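Histidinol dehydrogenase (Elizabethkingia anophelis NUHP1, PDB 6AN0) probably catalyses the last step of histidine biosynthesis, the two successive NAD-dependent oxidations that turn L-histidinol into L-histidine, with zinc as cofactor. Local coordinates at residues V70-I79 and N170-N180. Sequence-based numbering, arbitrary orientation.
Sequences VSSDEITAAI and NINPAILYTAN
With L176 CG turned opposite its carbonyl carbon (chi1 -62°) and the chain then extended, the leucine fork reaches helix 72-79 over A78 and I75; I75 CG1 makes the same first turn, and a bent second torsion (chi2 -65°) brings CD1 to 3.9 Å from L176 CB. The short axes come within 8.3 Å and cross at -106°, consistent with the small A78 at the crossing: its CB is 3.7 Å from L176 CB and 3.9 Å from P173 CB. V70 CG1 joins I75 CD1 at one leucine methyl, 4.0 Å from L176 CD2. Helix 72-79 thus packs on helix 173-181 beside strand 186-189 of the mixed sheet, whose I187 touches V70, I75 and L176. Further along helix 173-180, I75 CG2 rests over the flat face of the N180 amide, 3.6 Å from its CG, while I79 CG1 meets the Y177 ring at its edge, 4.0 Å from CD2. S71 and E74 form a capping box, E74 N donating to S71 OG and S71 N to E74 OE2 (2.9 Å); N172 OD1 caps A174 N, and E74 OE1 salt-bridges K189. These polar groups pair away from the 452 Å², mostly apolar interface, so dispersion and water exclusion probably supply most of its hold.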
# COMPACT_ATOMS: atom_id res chain seq x y z
N VAL A 70 -11.35 27.47 -6.31
CA VAL A 70 -11.66 27.87 -7.68
C VAL A 70 -13.17 28.02 -7.82
O VAL A 70 -13.93 27.14 -7.40
CB VAL A 70 -11.09 26.84 -8.68
CG1 VAL A 70 -11.52 27.16 -10.10
CG2 VAL A 70 -9.56 26.77 -8.58
N SER A 71 -13.60 29.13 -8.41
CA SER A 71 -15.02 29.43 -8.57
C SER A 71 -15.60 28.79 -9.83
O SER A 71 -14.89 28.34 -10.72
CB SER A 71 -15.23 30.94 -8.63
OG SER A 71 -14.68 31.46 -9.83
N SER A 72 -16.94 28.77 -9.91
CA SER A 72 -17.57 28.22 -11.10
C SER A 72 -17.33 29.11 -12.32
O SER A 72 -17.20 28.59 -13.44
CB SER A 72 -19.07 28.01 -10.86
OG SER A 72 -19.76 29.24 -10.79
N ASP A 73 -17.27 30.43 -12.14
CA ASP A 73 -16.92 31.32 -13.26
C ASP A 73 -15.53 31.01 -13.80
O ASP A 73 -15.30 31.06 -15.02
CB ASP A 73 -17.00 32.78 -12.82
CG ASP A 73 -18.41 33.34 -12.89
OD1 ASP A 73 -19.28 32.68 -13.50
OD2 ASP A 73 -18.64 34.42 -12.33
N GLU A 74 -14.58 30.72 -12.90
CA GLU A 74 -13.24 30.35 -13.34
C GLU A 74 -13.24 29.03 -14.11
O GLU A 74 -12.53 28.89 -15.12
CB GLU A 74 -12.30 30.28 -12.14
CG GLU A 74 -12.01 31.65 -11.53
CD GLU A 74 -11.09 31.57 -10.31
OE1 GLU A 74 -10.08 32.32 -10.26
OE2 GLU A 74 -11.38 30.77 -9.40
N ILE A 75 -14.04 28.05 -13.67
CA ILE A 75 -14.17 26.80 -14.41
C ILE A 75 -14.76 27.06 -15.79
O ILE A 75 -14.28 26.53 -16.81
CB ILE A 75 -15.02 25.78 -13.64
CG1 ILE A 75 -14.38 25.42 -12.29
CG2 ILE A 75 -15.23 24.53 -14.47
CD1 ILE A 75 -13.06 24.72 -12.43
N THR A 76 -15.80 27.89 -15.86
CA THR A 76 -16.43 28.20 -17.14
C THR A 76 -15.47 28.94 -18.05
O THR A 76 -15.40 28.66 -19.25
CB THR A 76 -17.70 29.02 -16.91
OG1 THR A 76 -18.63 28.23 -16.16
CG2 THR A 76 -18.33 29.41 -18.24
N ALA A 77 -14.71 29.89 -17.50
CA ALA A 77 -13.72 30.62 -18.29
C ALA A 77 -12.67 29.68 -18.84
O ALA A 77 -12.24 29.81 -20.00
CB ALA A 77 -13.06 31.71 -17.45
N ALA A 78 -12.23 28.72 -18.03
CA ALA A 78 -11.23 27.76 -18.47
C ALA A 78 -11.76 26.88 -19.61
O ALA A 78 -11.04 26.62 -20.58
CB ALA A 78 -10.77 26.90 -17.29
N ILE A 79 -13.00 26.41 -19.51
CA ILE A 79 -13.56 25.55 -20.55
C ILE A 79 -13.50 26.23 -21.91
O ILE A 79 -13.17 25.61 -22.93
CB ILE A 79 -15.00 25.13 -20.19
CG1 ILE A 79 -15.01 24.19 -18.98
CG2 ILE A 79 -15.69 24.48 -21.38
CD1 ILE A 79 -16.41 23.88 -18.46
N ASN A 170 -4.15 32.53 -11.20
CA ASN A 170 -4.87 31.67 -12.13
C ASN A 170 -4.28 30.27 -12.19
O ASN A 170 -3.10 30.04 -11.91
CB ASN A 170 -4.87 32.30 -13.53
CG ASN A 170 -5.59 33.62 -13.56
OD1 ASN A 170 -5.12 34.59 -14.16
ND2 ASN A 170 -6.73 33.69 -12.88
N ILE A 171 -5.14 29.31 -12.56
CA ILE A 171 -4.78 27.92 -12.80
C ILE A 171 -4.88 27.67 -14.30
O ILE A 171 -5.80 28.18 -14.95
CB ILE A 171 -5.70 26.96 -12.02
CG1 ILE A 171 -5.68 27.27 -10.52
CG2 ILE A 171 -5.36 25.50 -12.29
CD1 ILE A 171 -4.33 27.09 -9.90
N ASN A 172 -3.95 26.88 -14.84
CA ASN A 172 -3.95 26.61 -16.27
C ASN A 172 -5.31 26.05 -16.70
O ASN A 172 -5.86 25.18 -16.03
CB ASN A 172 -2.85 25.61 -16.63
CG ASN A 172 -2.64 25.51 -18.13
OD1 ASN A 172 -3.44 24.90 -18.84
ND2 ASN A 172 -1.58 26.12 -18.62
N PRO A 173 -5.87 26.53 -17.82
CA PRO A 173 -7.23 26.10 -18.20
C PRO A 173 -7.37 24.62 -18.47
O PRO A 173 -8.45 24.06 -18.22
CB PRO A 173 -7.52 26.92 -19.48
CG PRO A 173 -6.19 27.50 -19.90
CD PRO A 173 -5.40 27.66 -18.63
N ALA A 174 -6.33 23.96 -18.98
CA ALA A 174 -6.43 22.51 -19.23
C ALA A 174 -6.58 21.71 -17.94
O ALA A 174 -7.25 20.67 -17.93
CB ALA A 174 -5.21 22.02 -20.01
N ILE A 175 -5.97 22.16 -16.85
CA ILE A 175 -6.16 21.47 -15.58
C ILE A 175 -7.61 21.57 -15.13
O ILE A 175 -8.23 20.58 -14.73
CB ILE A 175 -5.21 22.03 -14.50
CG1 ILE A 175 -3.76 21.66 -14.81
CG2 ILE A 175 -5.62 21.53 -13.10
CD1 ILE A 175 -2.76 22.29 -13.83
N LEU A 176 -8.16 22.79 -15.15
CA LEU A 176 -9.53 22.99 -14.67
C LEU A 176 -10.53 22.28 -15.57
O LEU A 176 -11.47 21.64 -15.08
CB LEU A 176 -9.85 24.49 -14.59
CG LEU A 176 -8.97 25.30 -13.62
CD1 LEU A 176 -9.35 26.77 -13.65
CD2 LEU A 176 -9.09 24.74 -12.20
N TYR A 177 -10.35 22.39 -16.89
CA TYR A 177 -11.22 21.68 -17.82
C TYR A 177 -11.22 20.18 -17.53
O TYR A 177 -12.29 19.56 -17.42
CB TYR A 177 -10.79 21.93 -19.28
CG TYR A 177 -11.50 20.97 -20.21
CD1 TYR A 177 -10.90 19.77 -20.62
CD2 TYR A 177 -12.80 21.22 -20.61
CE1 TYR A 177 -11.59 18.86 -21.44
CE2 TYR A 177 -13.49 20.32 -21.42
CZ TYR A 177 -12.88 19.15 -21.83
OH TYR A 177 -13.58 18.29 -22.63
N THR A 178 -10.03 19.59 -17.41
CA THR A 178 -9.92 18.15 -17.23
C THR A 178 -10.48 17.70 -15.88
O THR A 178 -11.15 16.67 -15.80
CB THR A 178 -8.45 17.72 -17.38
OG1 THR A 178 -7.95 18.19 -18.65
CG2 THR A 178 -8.35 16.22 -17.34
N ALA A 179 -10.22 18.45 -14.80
CA ALA A 179 -10.79 18.07 -13.51
C ALA A 179 -12.31 18.18 -13.54
O ALA A 179 -13.01 17.28 -13.04
CB ALA A 179 -10.22 18.92 -12.38
N ASN A 180 -12.83 19.25 -14.13
CA ASN A 180 -14.28 19.42 -14.20
C ASN A 180 -14.92 18.33 -15.06
O ASN A 180 -16.01 17.84 -14.73
CB ASN A 180 -14.63 20.80 -14.73
CG ASN A 180 -16.12 21.02 -14.82
OD1 ASN A 180 -16.72 20.93 -15.90
ND2 ASN A 180 -16.75 21.28 -13.69